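Local coordinates for Non-structural protein 3 (Porcine deltacoronavirus, PDB 6LN0) that is part of the coronavirus replication machinery and joins a macro domain, which probably binds ADP-ribose, to a papain-like protease module carrying a zinc site, at residues A[107-121]-A[138-152]. Numbering follows the deposited sequence.
Sequences YKSILTEPAHYVIPI and FRKACPSDIGRVTLV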
loop_
_atom_site.group_PDB
_atom_site.type_symbol
_atom_site.label_atom_id
_atom_site.label_comp_id
_atom_site.label_asym_id
_atom_site.label_seq_id
_atom_site.Cartn_x
_atom_site.Cartn_y
_atom_site.Cartn_z
ATOM N N TYR A 107 -6.120 -25.167 25.837
ATOM C CA TYR A 107 -7.220 -24.312 25.399
ATOM C C TYR A 107 -8.112 -25.026 24.392
ATOM O O TYR A 107 -9.327 -24.781 24.353
ATOM C CB TYR A 107 -6.678 -23.026 24.794
ATOM C CG TYR A 107 -6.018 -22.111 25.784
ATOM C CD1 TYR A 107 -4.664 -22.212 26.047
ATOM C CD2 TYR A 107 -6.747 -21.130 26.442
ATOM C CE1 TYR A 107 -4.053 -21.371 26.942
ATOM C CE2 TYR A 107 -6.147 -20.283 27.342
ATOM C CZ TYR A 107 -4.796 -20.404 27.584
ATOM O OH TYR A 107 -4.181 -19.559 28.479
ATOM N N LYS A 108 -7.517 -25.874 23.540
ATOM C CA LYS A 108 -8.303 -26.760 22.687
ATOM C C LYS A 108 -9.219 -27.613 23.538
ATOM O O LYS A 108 -10.395 -27.816 23.213
ATOM C CB LYS A 108 -7.379 -27.657 21.852
ATOM C CG LYS A 108 -8.025 -28.232 20.585
ATOM C CD LYS A 108 -7.428 -29.595 20.178
ATOM C CE LYS A 108 -8.133 -30.177 18.947
ATOM N NZ LYS A 108 -9.142 -31.222 19.294
ATOM N N SER A 109 -8.687 -28.101 24.651
ATOM C CA SER A 109 -9.441 -28.912 25.582
ATOM C C SER A 109 -10.625 -28.164 26.182
ATOM O O SER A 109 -11.597 -28.802 26.598
ATOM C CB SER A 109 -8.477 -29.401 26.661
ATOM O OG SER A 109 -9.165 -29.852 27.797
ATOM N N ILE A 110 -10.580 -26.838 26.198
ATOM C CA ILE A 110 -11.596 -26.030 26.858
ATOM C C ILE A 110 -12.691 -25.611 25.891
ATOM O O ILE A 110 -13.883 -25.708 26.197
ATOM C CB ILE A 110 -10.924 -24.795 27.501
ATOM C CG1 ILE A 110 -10.130 -25.185 28.744
ATOM C CG2 ILE A 110 -11.947 -23.677 27.781
ATOM C CD1 ILE A 110 -9.226 -24.089 29.236
ATOM N N LEU A 111 -12.294 -25.101 24.725
ATOM C CA LEU A 111 -13.191 -24.353 23.846
ATOM C C LEU A 111 -13.711 -25.314 22.785
ATOM O O LEU A 111 -13.174 -25.412 21.680
ATOM C CB LEU A 111 -12.473 -23.156 23.244
ATOM C CG LEU A 111 -11.907 -22.216 24.308
ATOM C CD1 LEU A 111 -10.534 -21.704 23.917
ATOM C CD2 LEU A 111 -12.872 -21.065 24.580
ATOM N N THR A 112 -14.766 -26.042 23.145
ATOM C CA THR A 112 -15.276 -27.131 22.333
ATOM C C THR A 112 -16.742 -26.986 21.981
ATOM O O THR A 112 -17.197 -27.627 21.030
ATOM C CB THR A 112 -15.079 -28.470 23.060
ATOM O OG1 THR A 112 -15.890 -28.490 24.245
ATOM C CG2 THR A 112 -13.625 -28.646 23.441
ATOM N N GLU A 113 -17.484 -26.163 22.702
ATOM C CA GLU A 113 -18.928 -26.054 22.592
ATOM C C GLU A 113 -19.300 -24.586 22.493
ATOM O O GLU A 113 -18.537 -23.719 22.923
ATOM C CB GLU A 113 -19.613 -26.691 23.810
ATOM C CG GLU A 113 -19.049 -28.039 24.206
ATOM C CD GLU A 113 -19.478 -29.142 23.252
ATOM O OE1 GLU A 113 -18.608 -29.952 22.835
ATOM O OE2 GLU A 113 -20.690 -29.190 22.922
ATOM N N PRO A 114 -20.437 -24.268 21.922
ATOM C CA PRO A 114 -20.778 -22.847 21.773
ATOM C C PRO A 114 -21.432 -22.290 23.031
ATOM O O PRO A 114 -22.655 -22.302 23.198
ATOM C CB PRO A 114 -21.701 -22.840 20.550
ATOM C CG PRO A 114 -22.316 -24.197 20.564
ATOM C CD PRO A 114 -21.370 -25.153 21.203
ATOM N N ALA A 115 -20.571 -21.813 23.929
ATOM C CA ALA A 115 -20.946 -21.291 25.233
ATOM C C ALA A 115 -20.103 -20.059 25.513
ATOM O O ALA A 115 -19.136 -19.768 24.800
ATOM C CB ALA A 115 -20.738 -22.329 26.346
ATOM N N HIS A 116 -20.463 -19.342 26.578
ATOM C CA HIS A 116 -19.689 -18.197 27.038
ATOM C C HIS A 116 -18.658 -18.669 28.054
ATOM O O HIS A 116 -19.008 -19.077 29.164
ATOM C CB HIS A 116 -20.570 -17.119 27.656
ATOM C CG HIS A 116 -19.782 -16.089 28.403
ATOM N ND1 HIS A 116 -19.991 -15.805 29.737
ATOM C CD2 HIS A 116 -18.743 -15.310 28.010
ATOM C CE1 HIS A 116 -19.137 -14.874 30.125
ATOM N NE2 HIS A 116 -18.368 -14.557 29.097
ATOM N N TYR A 117 -17.391 -18.574 27.694
ATOM C CA TYR A 117 -16.299 -19.044 28.527
ATOM C C TYR A 117 -15.686 -17.888 29.303
ATOM O O TYR A 117 -15.534 -16.779 28.780
ATOM C CB TYR A 117 -15.231 -19.709 27.669
ATOM C CG TYR A 117 -15.668 -21.019 27.069
ATOM C CD1 TYR A 117 -15.501 -22.211 27.767
ATOM C CD2 TYR A 117 -16.230 -21.075 25.803
ATOM C CE1 TYR A 117 -15.892 -23.424 27.228
ATOM C CE2 TYR A 117 -16.626 -22.288 25.259
ATOM C CZ TYR A 117 -16.454 -23.455 25.972
ATOM O OH TYR A 117 -16.834 -24.664 25.436
ATOM N N VAL A 118 -15.328 -18.157 30.553
ATOM C CA VAL A 118 -14.584 -17.219 31.378
ATOM C C VAL A 118 -13.306 -17.928 31.766
ATOM O O VAL A 118 -13.350 -18.993 32.393
ATOM C CB VAL A 118 -15.384 -16.774 32.608
ATOM C CG1 VAL A 118 -14.584 -15.837 33.444
ATOM C CG2 VAL A 118 -16.674 -16.112 32.170
ATOM N N ILE A 119 -12.171 -17.382 31.349
ATOM C CA ILE A 119 -10.933 -18.136 31.490
ATOM C C ILE A 119 -9.873 -17.287 32.184
ATOM O O ILE A 119 -9.420 -16.271 31.633
ATOM C CB ILE A 119 -10.433 -18.642 30.125
ATOM C CG1 ILE A 119 -11.585 -19.223 29.307
ATOM C CG2 ILE A 119 -9.368 -19.697 30.296
ATOM C CD1 ILE A 119 -11.139 -20.127 28.178
ATOM N N PRO A 120 -9.484 -17.637 33.407
ATOM C CA PRO A 120 -8.194 -17.170 33.927
ATOM C C PRO A 120 -7.079 -17.631 33.001
ATOM O O PRO A 120 -7.001 -18.809 32.643
ATOM C CB PRO A 120 -8.099 -17.848 35.302
ATOM C CG PRO A 120 -9.172 -18.943 35.284
ATOM C CD PRO A 120 -10.248 -18.385 34.419
ATOM N N ILE A 121 -6.212 -16.692 32.611
ATOM C CA ILE A 121 -5.100 -17.044 31.736
ATOM C C ILE A 121 -4.304 -18.165 32.380
ATOM O O ILE A 121 -3.988 -18.116 33.577
ATOM C CB ILE A 121 -4.229 -15.813 31.457
ATOM C CG1 ILE A 121 -5.045 -14.771 30.706
ATOM C CG2 ILE A 121 -2.993 -16.197 30.667
ATOM C CD1 ILE A 121 -4.501 -13.401 30.857
ATOM N N PHE A 138 -3.862 -19.440 23.112
ATOM C CA PHE A 138 -5.310 -19.294 23.148
ATOM C C PHE A 138 -5.858 -18.830 21.805
ATOM O O PHE A 138 -6.874 -19.360 21.332
ATOM C CB PHE A 138 -5.713 -18.327 24.257
ATOM C CG PHE A 138 -7.078 -17.743 24.084
ATOM C CD1 PHE A 138 -8.205 -18.498 24.360
ATOM C CD2 PHE A 138 -7.236 -16.436 23.667
ATOM C CE1 PHE A 138 -9.474 -17.960 24.212
ATOM C CE2 PHE A 138 -8.489 -15.884 23.513
ATOM C CZ PHE A 138 -9.619 -16.648 23.785
ATOM N N ARG A 139 -5.209 -17.839 21.173
ATOM C CA ARG A 139 -5.694 -17.411 19.864
ATOM C C ARG A 139 -5.496 -18.506 18.819
ATOM O O ARG A 139 -6.336 -18.666 17.930
ATOM C CB ARG A 139 -5.031 -16.100 19.439
ATOM C CG ARG A 139 -3.575 -15.955 19.854
ATOM C CD ARG A 139 -3.052 -14.527 19.617
ATOM N NE ARG A 139 -3.624 -13.935 18.410
ATOM C CZ ARG A 139 -3.091 -14.036 17.197
ATOM N NH1 ARG A 139 -1.952 -14.707 17.016
ATOM N NH2 ARG A 139 -3.706 -13.464 16.168
ATOM N N LYS A 140 -4.437 -19.308 18.944
ATOM C CA LYS A 140 -4.281 -20.456 18.053
ATOM C C LYS A 140 -5.406 -21.481 18.231
ATOM O O LYS A 140 -5.741 -22.204 17.284
ATOM C CB LYS A 140 -2.920 -21.124 18.287
ATOM C CG LYS A 140 -1.742 -20.465 17.561
ATOM C CD LYS A 140 -0.429 -21.157 17.922
ATOM C CE LYS A 140 0.774 -20.434 17.332
ATOM N NZ LYS A 140 1.989 -20.634 18.186
ATOM N N ALA A 141 -5.997 -21.570 19.429
ATOM C CA ALA A 141 -7.014 -22.580 19.693
ATOM C C ALA A 141 -8.433 -22.047 19.609
ATOM O O ALA A 141 -9.365 -22.837 19.379
ATOM C CB ALA A 141 -6.800 -23.210 21.072
ATOM N N CYS A 142 -8.619 -20.744 19.778
ATOM C CA CYS A 142 -9.959 -20.191 19.813
ATOM C C CYS A 142 -10.661 -20.366 18.477
ATOM O O CYS A 142 -10.150 -19.881 17.452
ATOM C CB CYS A 142 -9.867 -18.713 20.206
ATOM S SG CYS A 142 -11.444 -18.004 20.670
ATOM N N PRO A 143 -11.795 -21.070 18.424
ATOM C CA PRO A 143 -12.573 -21.149 17.188
ATOM C C PRO A 143 -13.157 -19.796 16.825
ATOM O O PRO A 143 -13.203 -18.871 17.635
ATOM C CB PRO A 143 -13.672 -22.160 17.504
ATOM C CG PRO A 143 -13.085 -22.993 18.617
ATOM C CD PRO A 143 -12.266 -22.035 19.435
ATOM N N SER A 144 -13.635 -19.697 15.577
ATOM C CA SER A 144 -14.076 -18.425 15.004
ATOM C C SER A 144 -15.552 -18.119 15.239
ATOM O O SER A 144 -15.969 -16.971 15.046
ATOM C CB SER A 144 -13.789 -18.403 13.500
ATOM O OG SER A 144 -14.110 -19.644 12.890
ATOM N N ASP A 145 -16.343 -19.089 15.697
ATOM C CA ASP A 145 -17.790 -18.926 15.781
ATOM C C ASP A 145 -18.319 -19.058 17.206
ATOM O O ASP A 145 -19.516 -19.285 17.397
ATOM C CB ASP A 145 -18.481 -19.940 14.869
ATOM C CG ASP A 145 -18.083 -21.373 15.181
ATOM O OD1 ASP A 145 -16.956 -21.589 15.683
ATOM O OD2 ASP A 145 -18.896 -22.287 14.918
ATOM N N ILE A 146 -17.466 -18.894 18.212
ATOM C CA ILE A 146 -17.831 -19.187 19.593
ATOM C C ILE A 146 -18.010 -17.870 20.349
ATOM O O ILE A 146 -17.373 -17.624 21.379
ATOM C CB ILE A 146 -16.771 -20.127 20.209
ATOM C CG1 ILE A 146 -16.943 -20.377 21.703
ATOM C CG2 ILE A 146 -15.357 -19.640 19.922
ATOM C CD1 ILE A 146 -15.864 -21.268 22.239
ATOM N N GLY A 147 -18.862 -16.997 19.804
ATOM C CA GLY A 147 -19.354 -15.780 20.437
ATOM C C GLY A 147 -18.468 -15.039 21.415
ATOM O O GLY A 147 -17.258 -14.909 21.216
ATOM N N ARG A 148 -19.079 -14.542 22.484
ATOM C CA ARG A 148 -18.360 -13.754 23.477
ATOM C C ARG A 148 -17.506 -14.655 24.377
ATOM O O ARG A 148 -17.973 -15.698 24.852
ATOM C CB ARG A 148 -19.363 -12.954 24.300
ATOM C CG ARG A 148 -18.764 -12.229 25.469
ATOM C CD ARG A 148 -19.832 -11.896 26.517
ATOM N NE ARG A 148 -19.247 -11.156 27.630
ATOM C CZ ARG A 148 -19.572 -11.310 28.913
ATOM N NH1 ARG A 148 -18.957 -10.576 29.829
ATOM N NH2 ARG A 148 -20.507 -12.179 29.287
ATOM N N VAL A 149 -16.245 -14.259 24.592
ATOM C CA VAL A 149 -15.291 -14.998 25.428
ATOM C C VAL A 149 -14.567 -14.026 26.352
ATOM O O VAL A 149 -14.166 -12.937 25.931
ATOM C CB VAL A 149 -14.255 -15.781 24.593
ATOM C CG1 VAL A 149 -13.347 -16.570 25.514
ATOM C CG2 VAL A 149 -14.945 -16.699 23.620
ATOM N N THR A 150 -14.360 -14.435 27.602
ATOM C CA THR A 150 -13.817 -13.566 28.637
ATOM C C THR A 150 -12.577 -14.202 29.240
ATOM O O THR A 150 -12.665 -15.270 29.853
ATOM C CB THR A 150 -14.853 -13.328 29.733
ATOM O OG1 THR A 150 -15.954 -12.582 29.203
ATOM C CG2 THR A 150 -14.229 -12.572 30.887
ATOM N N LEU A 151 -11.434 -13.547 29.086
ATOM C CA LEU A 151 -10.243 -13.922 29.831
ATOM C C LEU A 151 -10.058 -12.985 31.007
ATOM O O LEU A 151 -10.511 -11.838 30.998
ATOM C CB LEU A 151 -8.982 -13.893 28.979
ATOM C CG LEU A 151 -9.023 -14.418 27.565
ATOM C CD1 LEU A 151 -9.328 -13.220 26.736
ATOM C CD2 LEU A 151 -7.666 -14.980 27.203
ATOM N N VAL A 152 -9.356 -13.484 32.015
ATOM C CA VAL A 152 -9.268 -12.834 33.311
ATOM C C VAL A 152 -7.809 -12.795 33.721
ATOM O O VAL A 152 -7.118 -13.820 33.661
ATOM C CB VAL A 152 -10.111 -13.564 34.375
ATOM C CG1 VAL A 152 -9.896 -12.926 35.752
ATOM C CG2 VAL A 152 -11.587 -13.551 33.983
#
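The imidazole of His116 lies against the guanidinium of Arg148, the two planes 10° apart and their centres 4.0 Å from each other. CG of His116 is anti to its own backbone nitrogen (chi1 167°), which carries the ring across to the neighbouring strand. There NE2 meets OG1 of Thr150 in the ring plane, in an almost straight hydrogen bond of 3.1 Å, while ND1 is taken by Ser29. Arg148, extended from CG to NE, reaches on to a salt bridge with Glu15. Beyond this cluster, strands 117-120 and 146-152 run parallel. Thr150 N donates to Tyr117 O at 2.9 Å, its own O receives Ile119 N, and Val152 N and Ile121 N continue the ladder. On the sheet face bearing Tyr117, Leu111 puts CD2 3.8 Å from CD1 of Ile146 and CD1 3.9 Å from CE1 of Phe138. Farther along, Phe138 CB sits over a face of the Tyr107 ring, a CH-pi contact 3.8 Å from the centroid, and Ala141 CB packs on Tyr107 CB at 3.7 Å. Helices 99-110 and 131-141 are thus packed together beside two central strands of the macro domain, the latter helix forming the crossover of a beta-alpha-beta unit. With both ring nitrogens bonded, the imidazole's rotation is fixed; the stacked arginine, itself paired with Glu15, would probably disfavour a second proton on it.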